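Local structure of Alpha/beta hydrolase fold protein (Ochrobactrum, 4G9E) at residues 14-19 against 56-61; 208-213 against 232-237; 23-28 against 50-55. The protein is an N-acyl homoserine lactonase, an alpha/beta-hydrolase-fold enzyme that probably opens the lactone ring of acyl homoserine lactone signals by hydrolysing its ester bond. All blocks are in the same frame, centred on the assembly; numbering follows the deposited sequence. Where two conformers were deposited one is given.

Overall arrangement
All three contacts reach one mixed beta sheet of the alpha/beta hydrolase fold. Contacts 1 and 3 share strand 52-57: its 52-55 part runs parallel to strand 24-30, while its end and the loop beyond meet strand 13-19 in the antiparallel sense. Their centres are 16 Å apart and they touch, notably through the salt bridge from Arg-53 NE to Glu-19 OE1 (2.9 Å). Contact 2 lies across the chain's centre from contact 1, 27 Å away, and 21 Å from contact 3, between centres. The side chain of Asp-58 in contact 1 is about 13 Å from the bound N-butanoyl-L-homoserine, and that of Leu-28 in contact 3 lies near a probable nucleophile elbow.

Contact 1 of 3, residues 14-19 against 56-61; sequences RIAVRE and APDLPG
Ala-56 O takes two N-H groups from Arg-18, one from the backbone and one from the side chain, which reach it from opposite faces of its carbonyl plane. Arg-18 N lies 3.3 Å from Ala-56 O, and Arg-18 NH1 lies 3.1 Å from the same Ala-56 O, which sits in the guanidinium plane. The same guanidinium grips Asp-58 end-on with both terminal nitrogens. Arg-18 NH2 meets Asp-58 OD2 at 2.9 Å on the syn side, and NH1 approaches OD1 from above the carboxylate, the guanidinium and carboxylate planes being 54° apart. Arg-18 CG stands anti to the carbonyl carbon (chi1 -63°), and the chain runs extended to NE, past Ala-56 O. Asp-58 has further partners in Gly-37 N, Ser-36 OG and Lys-64 N, so its buried carboxylate is held from several directions, which would probably stabilise its charge. Backbone bonds from Asp-58 N to Ala-16 O (2.9 Å) and from Ala-56 N to Arg-18 O (2.8 Å) join the two segments. Beyond them Ile-15, in one of its two conformers, tentatively packs on Pro-57 and Pro-60. Strand 13-19 lies between strands 4-10 and 52-57, with helix 77-91 packing against Ile-15 and Leu-59.

Contact 2 of 3, residues 208-213 against 232-237; sequences QLPIAV and FGNLWE
Gln-208 O accepts a bond from Asn-234 ND2 at 3.0 Å, lying close to the plane of the side-chain amide. Leu-209 O receives a bond from a water that also accepts a weak one from Asn-234 N. Asn-234 CG is anti to its backbone N (chi1 -177°), and the side chain lies beside the ring of Pro-210, both pointing the same way. An alanine at Asn-234 would remove the amide, and would probably leave Gln-208 O short of a donor and a gap beside the Pro-210 ring. At Ile-211 the backbones join directly: its N donates to Asn-234 O, and its O accepts from Trp-236 N at 2.8 Å, the donor standing above the carbonyl plane. Ile-211 CG2 packs against Phe-232, nearest CE2, the two side chains crossing at about a right angle. Ala-212 CB lies 3.5 Å from Trp-236 CE3, while the indole NE1 reaches Asp-268 of helix 255-270. Val-213 CG2 comes within 3.5 Å of Phe-232 CZ and also meets Leu-235 CD1 at 3.8 Å. A second water links Val-213 N to Trp-236 O. The single bridge at Ile-211 and Leu-235 and this water thus hold the loop that precedes strand 241-243 against the start of strand 211-216, near one margin of the central sheet of the alpha/beta hydrolase fold.

Contact 3 of 3, residues 23-28 against 50-55; sequences EGAPLL and KKWRVI
Lys-51 O, at the end of helix 47-51, accepts a direct bond from Gly-24 N at 2.8 Å, while one water joins the preceding carbonyl, Lys-50 O, to Glu-23 N, donating to the oxygen and accepting from the amide. Gly-24, with no side chain, lets the backbone come close to Lys-51 O and Trp-52 CD1. Trp-52, the first residue to leave helical geometry, has CG anti to its carbonyl carbon (chi1 -72°); its CD1 lies 3.3 Å from Ala-25 O, which is at the ring edge. Arg-53 N bonds Ala-25 O at 3.2 Å from above the carbonyl plane, and Arg-53 O accepts from Leu-27 N at 2.9 Å. Val-54 CG2 makes a looser contact with Leu-27 CD2 at 4.3 Å. The amide of Ile-55 bonds Leu-27 O (2.8 Å from Ile-55 N), and its CD1 packs on Pro-26 CB while CG2 meets Leu-28 CD1. These parallel strands run only 18° apart, and strand 97-101 flanks 24-30 on its other edge. Helix 255-270 covers Leu-27 and Trp-52; on the face of Leu-28 and Ile-55 lies helix 77-91.

Contact 1 of 3, residues 14-19 against 56-61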
ATOM      1  N   ARG A  14     -10.575 -13.680  -8.748  1.00 12.91           N
ATOM      2  CA  ARG A  14      -9.867 -14.591  -7.865  1.00 13.49           C
ATOM      3  C   ARG A  14      -8.642 -13.876  -7.315  1.00 12.34           C
ATOM      4  O   ARG A  14      -7.763 -13.480  -8.068  1.00 14.66           O
ATOM      5  CB  ARG A  14      -9.469 -15.857  -8.617  1.00 15.34           C
ATOM      6  CG  ARG A  14      -9.055 -17.000  -7.705  1.00 18.27           C
ATOM      7  CD  ARG A  14      -8.710 -18.249  -8.497  1.00 21.03           C
ATOM      8  NE  ARG A  14      -7.534 -18.050  -9.337  1.00 24.12           N
ATOM      9  CZ  ARG A  14      -7.553 -18.054 -10.665  1.00 26.22           C
ATOM     10  NH1 ARG A  14      -8.692 -18.254 -11.316  1.00 27.43           N
ATOM     11  NH2 ARG A  14      -6.429 -17.863 -11.343  1.00 26.83           N
ATOM     12  N   ILE A  15      -8.606 -13.707  -5.999  1.00 11.17           N
ATOM     13  CA  ILE A  15      -7.538 -12.941  -5.375  0.57 11.13           C
ATOM     14  C   ILE A  15      -6.559 -13.845  -4.633  1.00 10.55           C
ATOM     15  O   ILE A  15      -6.946 -14.670  -3.802  1.00 12.04           O
ATOM     16  CB  ILE A  15      -8.099 -11.835  -4.455  0.57 11.46           C
ATOM     17  CG1 ILE A  15      -8.838 -10.792  -5.301  0.57 11.65           C
ATOM     18  CG2 ILE A  15      -6.981 -11.186  -3.646  0.57 11.98           C
ATOM     19  CD1 ILE A  15      -9.488  -9.692  -4.499  0.57 10.88           C
ATOM     20  N   ALA A  16      -5.283 -13.690  -4.968  1.00 10.03           N
ATOM     21  CA  ALA A  16      -4.218 -14.446  -4.328  1.00 11.18           C
ATOM     22  C   ALA A  16      -3.889 -13.828  -2.972  1.00 10.35           C
ATOM     23  O   ALA A  16      -3.810 -12.605  -2.845  1.00 10.38           O
ATOM     24  CB  ALA A  16      -2.991 -14.452  -5.212  1.00 12.20           C
ATOM     25  N   VAL A  17      -3.683 -14.678  -1.967  1.00 10.24           N
ATOM     26  CA  VAL A  17      -3.392 -14.233  -0.607  1.00 11.01           C
ATOM     27  C   VAL A  17      -2.208 -15.008  -0.037  1.00 11.13           C
ATOM     28  O   VAL A  17      -2.178 -16.232  -0.102  1.00 12.53           O
ATOM     29  CB  VAL A  17      -4.604 -14.455   0.326  1.00 12.12           C
ATOM     30  CG1 VAL A  17      -4.289 -13.975   1.733  1.00 13.47           C
ATOM     31  CG2 VAL A  17      -5.838 -13.743  -0.214  1.00 13.18           C
ATOM     32  N   ARG A  18      -1.234 -14.285   0.508  1.00 10.99           N
ATOM     33  CA  ARG A  18      -0.114 -14.896   1.219  1.00 10.39           C
ATOM     34  C   ARG A  18      -0.269 -14.565   2.684  1.00  9.96           C
ATOM     35  O   ARG A  18      -0.551 -13.422   3.026  1.00 10.92           O
ATOM     36  CB  ARG A  18       1.208 -14.304   0.740  1.00 12.32           C
ATOM     37  CG  ARG A  18       1.502 -14.552  -0.709  1.00 13.15           C
ATOM     38  CD  ARG A  18       2.602 -13.636  -1.209  1.00 12.88           C
ATOM     39  NE  ARG A  18       2.634 -13.649  -2.663  1.00 12.99           N
ATOM     40  CZ  ARG A  18       1.801 -12.950  -3.429  1.00 12.44           C
ATOM     41  NH1 ARG A  18       0.878 -12.171  -2.879  1.00 12.65           N
ATOM     42  NH2 ARG A  18       1.892 -13.030  -4.749  1.00 13.28           N
ATOM     43  N   GLU A  19      -0.065 -15.554   3.547  1.00 10.36           N
ATOM     44  CA  GLU A  19      -0.132 -15.318   4.981  1.00 10.44           C
ATOM     45  C   GLU A  19       1.052 -15.957   5.683  1.00 10.88           C
ATOM     46  O   GLU A  19       1.434 -17.093   5.386  1.00 13.24           O
ATOM     47  CB  GLU A  19      -1.411 -15.894   5.586  1.00 11.83           C
ATOM     48  CG  GLU A  19      -2.684 -15.307   5.025  1.00 13.68           C
ATOM     49  CD  GLU A  19      -3.926 -15.822   5.723  1.00 16.01           C
ATOM     50  OE1 GLU A  19      -3.952 -15.829   6.969  1.00 16.98           O
ATOM     51  OE2 GLU A  19      -4.878 -16.224   5.030  1.00 18.22           O
ATOM     52  N   ALA A  56      -0.719 -10.609   2.842  1.00  8.24           N
ATOM     53  CA  ALA A  56      -0.234  -9.833   1.698  1.00  8.82           C
ATOM     54  C   ALA A  56      -0.894 -10.323   0.419  1.00  9.08           C
ATOM     55  O   ALA A  56      -0.373 -11.219  -0.246  1.00 10.53           O
ATOM     56  CB  ALA A  56       1.286  -9.930   1.582  1.00  9.67           C
ATOM     57  N   PRO A  57      -2.064  -9.758   0.085  1.00  8.58           N
ATOM     58  CA  PRO A  57      -2.777 -10.189  -1.121  1.00  9.66           C
ATOM     59  C   PRO A  57      -2.236  -9.526  -2.373  1.00  9.57           C
ATOM     60  O   PRO A  57      -1.407  -8.627  -2.314  1.00 10.97           O
ATOM     61  CB  PRO A  57      -4.213  -9.700  -0.889  1.00 10.97           C
ATOM     62  CG  PRO A  57      -4.268  -9.159   0.491  1.00 12.66           C
ATOM     63  CD  PRO A  57      -2.858  -8.818   0.889  1.00  9.40           C
ATOM     64  N   ASP A  58      -2.722  -9.989  -3.514  1.00  8.88           N
ATOM     65  CA  ASP A  58      -2.493  -9.308  -4.777  1.00  9.04           C
ATOM     66  C   ASP A  58      -3.784  -8.618  -5.199  1.00  8.86           C
ATOM     67  O   ASP A  58      -4.850  -9.234  -5.232  1.00  9.33           O
ATOM     68  CB  ASP A  58      -2.062 -10.297  -5.858  1.00 10.08           C
ATOM     69  CG  ASP A  58      -0.688 -10.891  -5.594  1.00 11.81           C
ATOM     70  OD1 ASP A  58       0.100 -10.254  -4.873  1.00 14.62           O
ATOM     71  OD2 ASP A  58      -0.389 -11.988  -6.108  1.00 11.05           O
ATOM     72  N   LEU A  59      -3.694  -7.329  -5.500  1.00  8.27           N
ATOM     73  CA  LEU A  59      -4.848  -6.615  -6.027  1.00  8.47           C
ATOM     74  C   LEU A  59      -5.332  -7.249  -7.324  1.00  8.66           C
ATOM     75  O   LEU A  59      -4.539  -7.828  -8.071  1.00  8.76           O
ATOM     76  CB  LEU A  59      -4.506  -5.155  -6.302  1.00  8.67           C
ATOM     77  CG  LEU A  59      -4.080  -4.292  -5.115  1.00  8.17           C
ATOM     78  CD1 LEU A  59      -3.649  -2.920  -5.592  1.00  9.04           C
ATOM     79  CD2 LEU A  59      -5.195  -4.196  -4.074  1.00  8.45           C
ATOM     80  N   PRO A  60      -6.634  -7.126  -7.615  1.00  8.42           N
ATOM     81  CA  PRO A  60      -7.114  -7.503  -8.947  1.00  9.66           C
ATOM     82  C   PRO A  60      -6.205  -6.892 -10.011  1.00  9.30           C
ATOM     83  O   PRO A  60      -5.778  -5.746  -9.871  1.00  9.73           O
ATOM     84  CB  PRO A  60      -8.513  -6.883  -8.993  1.00 10.29           C
ATOM     85  CG  PRO A  60      -8.963  -6.941  -7.562  1.00 11.48           C
ATOM     86  CD  PRO A  60      -7.721  -6.617  -6.759  1.00  9.92           C
ATOM     87  N   GLY A  61      -5.921  -7.653 -11.065  1.00  9.75           N
ATOM     88  CA  GLY A  61      -5.073  -7.186 -12.149  1.00 10.21           C
ATOM     89  C   GLY A  61      -3.582  -7.228 -11.869  1.00  9.91           C
ATOM     90  O   GLY A  61      -2.795  -6.821 -12.719  1.00 10.91           O
TER

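Contact 2 of 3, residues 208-213 against 232-237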
ATOM      1  N   GLN A 208      -9.736   9.345  13.261  1.00 12.14           N
ATOM      2  CA  GLN A 208      -9.328   9.245  14.680  1.00 12.41           C
ATOM      3  C   GLN A 208      -8.290   8.135  14.938  1.00 11.40           C
ATOM      4  O   GLN A 208      -7.582   8.160  15.941  1.00 11.86           O
ATOM      5  CB  GLN A 208     -10.555   8.978  15.565  1.00 20.00           C
ATOM      6  CG  GLN A 208     -11.646  10.014  15.372  1.00 20.00           C
ATOM      7  CD  GLN A 208     -11.117  11.296  15.811  1.00 20.00           C
ATOM      8  OE1 GLN A 208     -10.612  12.106  15.041  1.00 20.00           O
ATOM      9  NE2 GLN A 208     -11.105  11.462  17.094  1.00 20.00           N
ATOM     10  N   LEU A 209      -8.258   7.128  14.068  1.00 10.78           N
ATOM     11  CA  LEU A 209      -7.322   6.026  14.287  1.00 11.11           C
ATOM     12  C   LEU A 209      -5.881   6.501  14.101  1.00  9.64           C
ATOM     13  O   LEU A 209      -5.623   7.500  13.429  1.00  9.72           O
ATOM     14  CB  LEU A 209      -7.618   4.828  13.377  1.00 11.65           C
ATOM     15  CG  LEU A 209      -6.950   4.775  12.001  1.00 10.76           C
ATOM     16  CD1 LEU A 209      -7.203   3.441  11.318  1.00 12.10           C
ATOM     17  CD2 LEU A 209      -7.412   5.931  11.127  1.00 11.37           C
ATOM     18  N   PRO A 210      -4.928   5.794  14.715  1.00  9.12           N
ATOM     19  CA  PRO A 210      -3.533   6.182  14.504  1.00  9.28           C
ATOM     20  C   PRO A 210      -3.133   6.005  13.046  1.00  8.54           C
ATOM     21  O   PRO A 210      -3.355   4.940  12.464  1.00  8.58           O
ATOM     22  CB  PRO A 210      -2.755   5.191  15.379  1.00 10.56           C
ATOM     23  CG  PRO A 210      -3.745   4.680  16.370  1.00 12.17           C
ATOM     24  CD  PRO A 210      -5.052   4.656  15.640  1.00 10.90           C
ATOM     25  N   ILE A 211      -2.526   7.041  12.482  1.00  7.67           N
ATOM     26  CA  ILE A 211      -1.937   6.948  11.157  1.00  7.28           C
ATOM     27  C   ILE A 211      -0.444   7.213  11.275  1.00  7.15           C
ATOM     28  O   ILE A 211      -0.027   8.252  11.788  1.00  8.00           O
ATOM     29  CB  ILE A 211      -2.590   7.918  10.140  1.00  7.62           C
ATOM     30  CG1 ILE A 211      -4.065   7.549   9.944  1.00  8.18           C
ATOM     31  CG2 ILE A 211      -1.833   7.848   8.822  1.00  9.24           C
ATOM     32  CD1 ILE A 211      -4.847   8.506   9.046  1.00  8.90           C
ATOM     33  N   ALA A 212       0.348   6.250  10.815  1.00  7.17           N
ATOM     34  CA  ALA A 212       1.797   6.368  10.802  1.00  7.60           C
ATOM     35  C   ALA A 212       2.256   6.666   9.393  1.00  7.38           C
ATOM     36  O   ALA A 212       1.710   6.134   8.421  1.00  7.72           O
ATOM     37  CB  ALA A 212       2.435   5.076  11.286  1.00  8.00           C
ATOM     38  N   VAL A 213       3.279   7.503   9.287  1.00  7.33           N
ATOM     39  CA  VAL A 213       3.810   7.912   7.997  1.00  7.71           C
ATOM     40  C   VAL A 213       5.313   7.658   8.024  1.00  8.04           C
ATOM     41  O   VAL A 213       6.024   8.219   8.862  1.00  8.60           O
ATOM     42  CB  VAL A 213       3.535   9.404   7.729  1.00  8.16           C
ATOM     43  CG1 VAL A 213       4.127   9.832   6.393  1.00  9.96           C
ATOM     44  CG2 VAL A 213       2.041   9.693   7.769  1.00  9.40           C
ATOM     45  N   PHE A 232      -3.026  15.392   9.990  1.00 12.05           N
ATOM     46  CA  PHE A 232      -3.584  14.095  10.351  1.00 12.51           C
ATOM     47  C   PHE A 232      -4.338  14.219  11.665  1.00 12.17           C
ATOM     48  O   PHE A 232      -3.897  14.922  12.577  1.00 13.79           O
ATOM     49  CB  PHE A 232      -2.479  13.047  10.515  1.00 12.20           C
ATOM     50  CG  PHE A 232      -1.754  12.716   9.245  1.00 11.31           C
ATOM     51  CD1 PHE A 232      -0.640  13.440   8.856  1.00 11.59           C
ATOM     52  CD2 PHE A 232      -2.182  11.669   8.445  1.00 10.61           C
ATOM     53  CE1 PHE A 232       0.028  13.136   7.684  1.00 10.83           C
ATOM     54  CE2 PHE A 232      -1.519  11.354   7.278  1.00 10.96           C
ATOM     55  CZ  PHE A 232      -0.411  12.091   6.896  1.00 11.29           C
ATOM     56  N   GLY A 233      -5.460  13.519  11.781  1.00 11.41           N
ATOM     57  CA  GLY A 233      -6.220  13.528  13.020  1.00 11.35           C
ATOM     58  C   GLY A 233      -5.433  12.986  14.203  1.00 11.21           C
ATOM     59  O   GLY A 233      -5.546  13.490  15.314  1.00 12.40           O
ATOM     60  N   ASN A 234      -4.631  11.958  13.958  1.00 10.21           N
ATOM     61  CA  ASN A 234      -3.916  11.252  15.011  1.00 10.23           C
ATOM     62  C   ASN A 234      -2.628  10.677  14.440  1.00  9.33           C
ATOM     63  O   ASN A 234      -2.541   9.485  14.137  1.00  9.84           O
ATOM     64  CB  ASN A 234      -4.810  10.146  15.559  1.00 11.02           C
ATOM     65  CG  ASN A 234      -4.189   9.399  16.713  1.00 11.56           C
ATOM     66  OD1 ASN A 234      -3.147   9.788  17.246  1.00 14.12           O
ATOM     67  ND2 ASN A 234      -4.832   8.308  17.112  1.00 12.10           N
ATOM     68  N   LEU A 235      -1.638  11.548  14.263  1.00  9.92           N
ATOM     69  CA  LEU A 235      -0.373  11.174  13.647  1.00  9.38           C
ATOM     70  C   LEU A 235       0.495  10.424  14.653  1.00  9.32           C
ATOM     71  O   LEU A 235       0.853  10.953  15.711  1.00 10.35           O
ATOM     72  CB  LEU A 235       0.360  12.416  13.152  1.00 10.40           C
ATOM     73  CG  LEU A 235       1.687  12.194  12.434  1.00 10.44           C
ATOM     74  CD1 LEU A 235       1.511  11.290  11.223  1.00 10.66           C
ATOM     75  CD2 LEU A 235       2.292  13.533  12.038  1.00 11.97           C
ATOM     76  N   TRP A 236       0.828   9.183  14.321  1.00  9.06           N
ATOM     77  CA  TRP A 236       1.591   8.327  15.225  1.00  8.76           C
ATOM     78  C   TRP A 236       2.955   8.926  15.538  1.00  9.02           C
ATOM     79  O   TRP A 236       3.733   9.242  14.632  1.00  9.50           O
ATOM     80  CB  TRP A 236       1.734   6.947  14.600  1.00  8.77           C
ATOM     81  CG  TRP A 236       2.534   5.975  15.402  1.00  8.38           C
ATOM     82  CD1 TRP A 236       2.190   5.399  16.593  1.00  9.31           C
ATOM     83  CD2 TRP A 236       3.811   5.431  15.047  1.00  8.43           C
ATOM     84  NE1 TRP A 236       3.185   4.536  17.003  1.00  8.86           N
ATOM     85  CE2 TRP A 236       4.188   4.538  16.069  1.00  7.71           C
ATOM     86  CE3 TRP A 236       4.672   5.618  13.963  1.00  9.18           C
ATOM     87  CZ2 TRP A 236       5.387   3.828  16.032  1.00  8.84           C
ATOM     88  CZ3 TRP A 236       5.857   4.915  13.929  1.00 10.05           C
ATOM     89  CH2 TRP A 236       6.203   4.032  14.958  1.00  9.46           C
ATOM     90  N   GLU A 237       3.223   9.078  16.832  1.00  9.80           N
ATOM     91  CA  GLU A 237       4.460   9.678  17.345  1.00 10.27           C
ATOM     92  C   GLU A 237       4.628  11.151  16.959  1.00 11.61           C
ATOM     93  O   GLU A 237       5.694  11.736  17.136  1.00 13.31           O
ATOM     94  CB  GLU A 237       5.694   8.824  17.015  1.00 11.25           C
ATOM     95  CG  GLU A 237       5.662   7.487  17.742  1.00 11.56           C
ATOM     96  CD  GLU A 237       6.933   6.670  17.605  1.00 11.97           C
ATOM     97  OE1 GLU A 237       7.770   6.974  16.726  1.00 13.33           O
ATOM     98  OE2 GLU A 237       7.082   5.706  18.388  1.00 11.96           O
TER
HETATM   99  O   HOH W   1      -5.396  10.008  12.023  0.90 10.58           O
HETATM  100  O   HOH W   2       3.992   8.788  11.854  1.00 11.32           O

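Contact 3 of 3, residues 23-28 against 50-55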
ATOM      1  N   GLU A  23       1.312 -15.885  15.201  1.00 11.56           N
ATOM      2  CA  GLU A  23       0.177 -16.064  16.105  1.00 12.99           C
ATOM      3  C   GLU A  23      -0.418 -14.746  16.575  1.00 12.24           C
ATOM      4  O   GLU A  23      -1.496 -14.727  17.161  1.00 14.28           O
ATOM      5  CB  GLU A  23       0.610 -16.844  17.347  1.00 16.69           C
ATOM      6  CG  GLU A  23       0.882 -18.307  17.119  1.00 21.46           C
ATOM      7  CD  GLU A  23       1.269 -19.018  18.401  1.00 25.08           C
ATOM      8  OE1 GLU A  23       1.789 -18.356  19.326  1.00 27.37           O
ATOM      9  OE2 GLU A  23       1.048 -20.241  18.488  1.00 26.92           O
ATOM     10  N   GLY A  24       0.299 -13.653  16.345  1.00 10.96           N
ATOM     11  CA  GLY A  24      -0.096 -12.363  16.871  1.00 11.46           C
ATOM     12  C   GLY A  24      -1.140 -11.656  16.035  1.00 10.58           C
ATOM     13  O   GLY A  24      -1.656 -12.200  15.057  1.00 12.30           O
ATOM     14  N   ALA A  25      -1.439 -10.424  16.433  1.00  9.82           N
ATOM     15  CA  ALA A  25      -2.407  -9.585  15.742  1.00 10.53           C
ATOM     16  C   ALA A  25      -2.150  -9.528  14.231  1.00  9.90           C
ATOM     17  O   ALA A  25      -1.014  -9.567  13.774  1.00 10.94           O
ATOM     18  CB  ALA A  25      -2.379  -8.190  16.329  1.00 12.08           C
ATOM     19  N   PRO A  26      -3.220  -9.435  13.439  1.00  9.00           N
ATOM     20  CA  PRO A  26      -3.059  -9.398  11.983  1.00  9.21           C
ATOM     21  C   PRO A  26      -2.628  -8.040  11.426  1.00  8.25           C
ATOM     22  O   PRO A  26      -3.036  -6.984  11.915  1.00  8.45           O
ATOM     23  CB  PRO A  26      -4.455  -9.772  11.479  1.00 10.63           C
ATOM     24  CG  PRO A  26      -5.373  -9.322  12.572  1.00 12.02           C
ATOM     25  CD  PRO A  26      -4.626  -9.574  13.847  1.00 11.23           C
ATOM     26  N   LEU A  27      -1.809  -8.106  10.378  1.00  8.02           N
ATOM     27  CA  LEU A  27      -1.355  -6.956   9.608  1.00  7.34           C
ATOM     28  C   LEU A  27      -1.670  -7.222   8.145  1.00  7.51           C
ATOM     29  O   LEU A  27      -1.157  -8.180   7.571  1.00  9.04           O
ATOM     30  CB  LEU A  27       0.161  -6.781   9.758  1.00  8.13           C
ATOM     31  CG  LEU A  27       0.763  -5.698   8.861  1.00  8.24           C
ATOM     32  CD1 LEU A  27       0.440  -4.303   9.372  1.00  8.76           C
ATOM     33  CD2 LEU A  27       2.266  -5.879   8.708  1.00  8.81           C
ATOM     34  N   LEU A  28      -2.521  -6.388   7.556  1.00  7.41           N
ATOM     35  CA  LEU A  28      -2.764  -6.428   6.122  1.00  7.69           C
ATOM     36  C   LEU A  28      -1.759  -5.500   5.454  1.00  6.71           C
ATOM     37  O   LEU A  28      -1.698  -4.321   5.788  1.00  8.02           O
ATOM     38  CB  LEU A  28      -4.181  -5.943   5.834  1.00  7.92           C
ATOM     39  CG  LEU A  28      -4.506  -5.692   4.363  1.00  7.81           C
ATOM     40  CD1 LEU A  28      -4.410  -6.970   3.551  1.00  8.87           C
ATOM     41  CD2 LEU A  28      -5.914  -5.088   4.231  1.00  8.85           C
ATOM     42  N   LYS A  50       7.012 -13.619  11.560  1.00 11.06           N
ATOM     43  CA  LYS A  50       7.130 -14.667  12.570  1.00 11.73           C
ATOM     44  C   LYS A  50       6.289 -14.383  13.804  1.00 11.24           C
ATOM     45  O   LYS A  50       5.798 -15.291  14.393  1.00 12.79           O
ATOM     46  CB  LYS A  50       8.615 -14.914  12.960  1.00 20.00           C
ATOM     47  CG  LYS A  50       9.450 -15.449  11.776  1.00 20.00           C
ATOM     48  CD  LYS A  50      10.967 -15.394  12.061  1.00 20.00           C
ATOM     49  CE  LYS A  50      11.911 -15.764  10.914  1.00 20.00           C
ATOM     50  NZ  LYS A  50      13.150 -16.351  11.466  1.00 20.00           N
ATOM     51  N   LYS A  51       6.107 -13.112  14.131  0.52  9.99           N
ATOM     52  CA  LYS A  51       5.312 -12.768  15.302  0.52  9.19           C
ATOM     53  C   LYS A  51       3.848 -12.529  14.967  0.52  8.80           C
ATOM     54  O   LYS A  51       2.948 -13.077  15.613  0.52  9.42           O
ATOM     55  CB  LYS A  51       5.858 -11.522  15.986  0.52  9.45           C
ATOM     56  CG  LYS A  51       4.997 -11.114  17.159  0.52  9.51           C
ATOM     57  CD  LYS A  51       5.695 -10.133  18.052  0.52  9.84           C
ATOM     58  CE  LYS A  51       4.805  -9.774  19.215  0.52 10.73           C
ATOM     59  NZ  LYS A  51       5.576  -9.087  20.278  0.52 12.01           N
ATOM     60  N   TRP A  52       3.622 -11.694  13.958  1.00  9.30           N
ATOM     61  CA  TRP A  52       2.289 -11.226  13.630  1.00  8.67           C
ATOM     62  C   TRP A  52       1.776 -11.946  12.402  1.00  8.38           C
ATOM     63  O   TRP A  52       2.557 -12.440  11.590  1.00  9.42           O
ATOM     64  CB  TRP A  52       2.326  -9.710  13.424  1.00  9.31           C
ATOM     65  CG  TRP A  52       2.514  -8.943  14.719  1.00  9.25           C
ATOM     66  CD1 TRP A  52       1.595  -8.814  15.725  1.00  9.51           C
ATOM     67  CD2 TRP A  52       3.676  -8.199  15.138  1.00  9.70           C
ATOM     68  NE1 TRP A  52       2.117  -8.055  16.745  1.00  9.88           N
ATOM     69  CE2 TRP A  52       3.381  -7.650  16.400  1.00  9.66           C
ATOM     70  CE3 TRP A  52       4.929  -7.933  14.561  1.00 10.54           C
ATOM     71  CZ2 TRP A  52       4.283  -6.849  17.092  1.00  9.73           C
ATOM     72  CZ3 TRP A  52       5.828  -7.144  15.260  1.00 10.77           C
ATOM     73  CH2 TRP A  52       5.504  -6.620  16.515  1.00 10.29           C
ATOM     74  N   ARG A  53       0.454 -12.026  12.279  1.00  8.68           N
ATOM     75  CA  ARG A  53      -0.154 -12.660  11.119  1.00  8.70           C
ATOM     76  C   ARG A  53      -0.156 -11.673   9.956  1.00  8.58           C
ATOM     77  O   ARG A  53      -1.044 -10.832   9.836  1.00  9.21           O
ATOM     78  CB  ARG A  53      -1.569 -13.124  11.448  1.00  9.76           C
ATOM     79  CG  ARG A  53      -2.268 -13.831  10.308  1.00 10.83           C
ATOM     80  CD  ARG A  53      -3.635 -14.290  10.759  1.00 12.50           C
ATOM     81  NE  ARG A  53      -4.343 -15.049   9.737  1.00 13.98           N
ATOM     82  CZ  ARG A  53      -5.507 -15.652   9.953  1.00 15.09           C
ATOM     83  NH1 ARG A  53      -6.074 -15.565  11.147  1.00 15.44           N
ATOM     84  NH2 ARG A  53      -6.104 -16.333   8.985  1.00 16.23           N
ATOM     85  N   VAL A  54       0.867 -11.765   9.115  1.00  8.67           N
ATOM     86  CA  VAL A  54       1.000 -10.863   7.978  1.00  8.94           C
ATOM     87  C   VAL A  54       0.215 -11.420   6.794  1.00  8.66           C
ATOM     88  O   VAL A  54       0.377 -12.586   6.426  1.00  9.69           O
ATOM     89  CB  VAL A  54       2.474 -10.676   7.591  1.00  9.74           C
ATOM     90  CG1 VAL A  54       2.604  -9.848   6.319  1.00 10.36           C
ATOM     91  CG2 VAL A  54       3.240 -10.025   8.738  1.00 11.22           C
ATOM     92  N   ILE A  55      -0.647 -10.579   6.223  1.00  8.33           N
ATOM     93  CA  ILE A  55      -1.516 -10.947   5.111  1.00  8.89           C
ATOM     94  C   ILE A  55      -1.175 -10.029   3.952  1.00  7.82           C
ATOM     95  O   ILE A  55      -1.308  -8.815   4.073  1.00  8.05           O
ATOM     96  CB  ILE A  55      -2.989 -10.759   5.512  1.00  9.37           C
ATOM     97  CG1 ILE A  55      -3.303 -11.586   6.765  1.00 11.17           C
ATOM     98  CG2 ILE A  55      -3.908 -11.119   4.356  1.00  9.72           C
ATOM     99  CD1 ILE A  55      -4.574 -11.198   7.472  1.00 13.32           C
TER
HETATM  100  O   HOH W   3       3.958 -16.202  16.296  1.00 11.71           O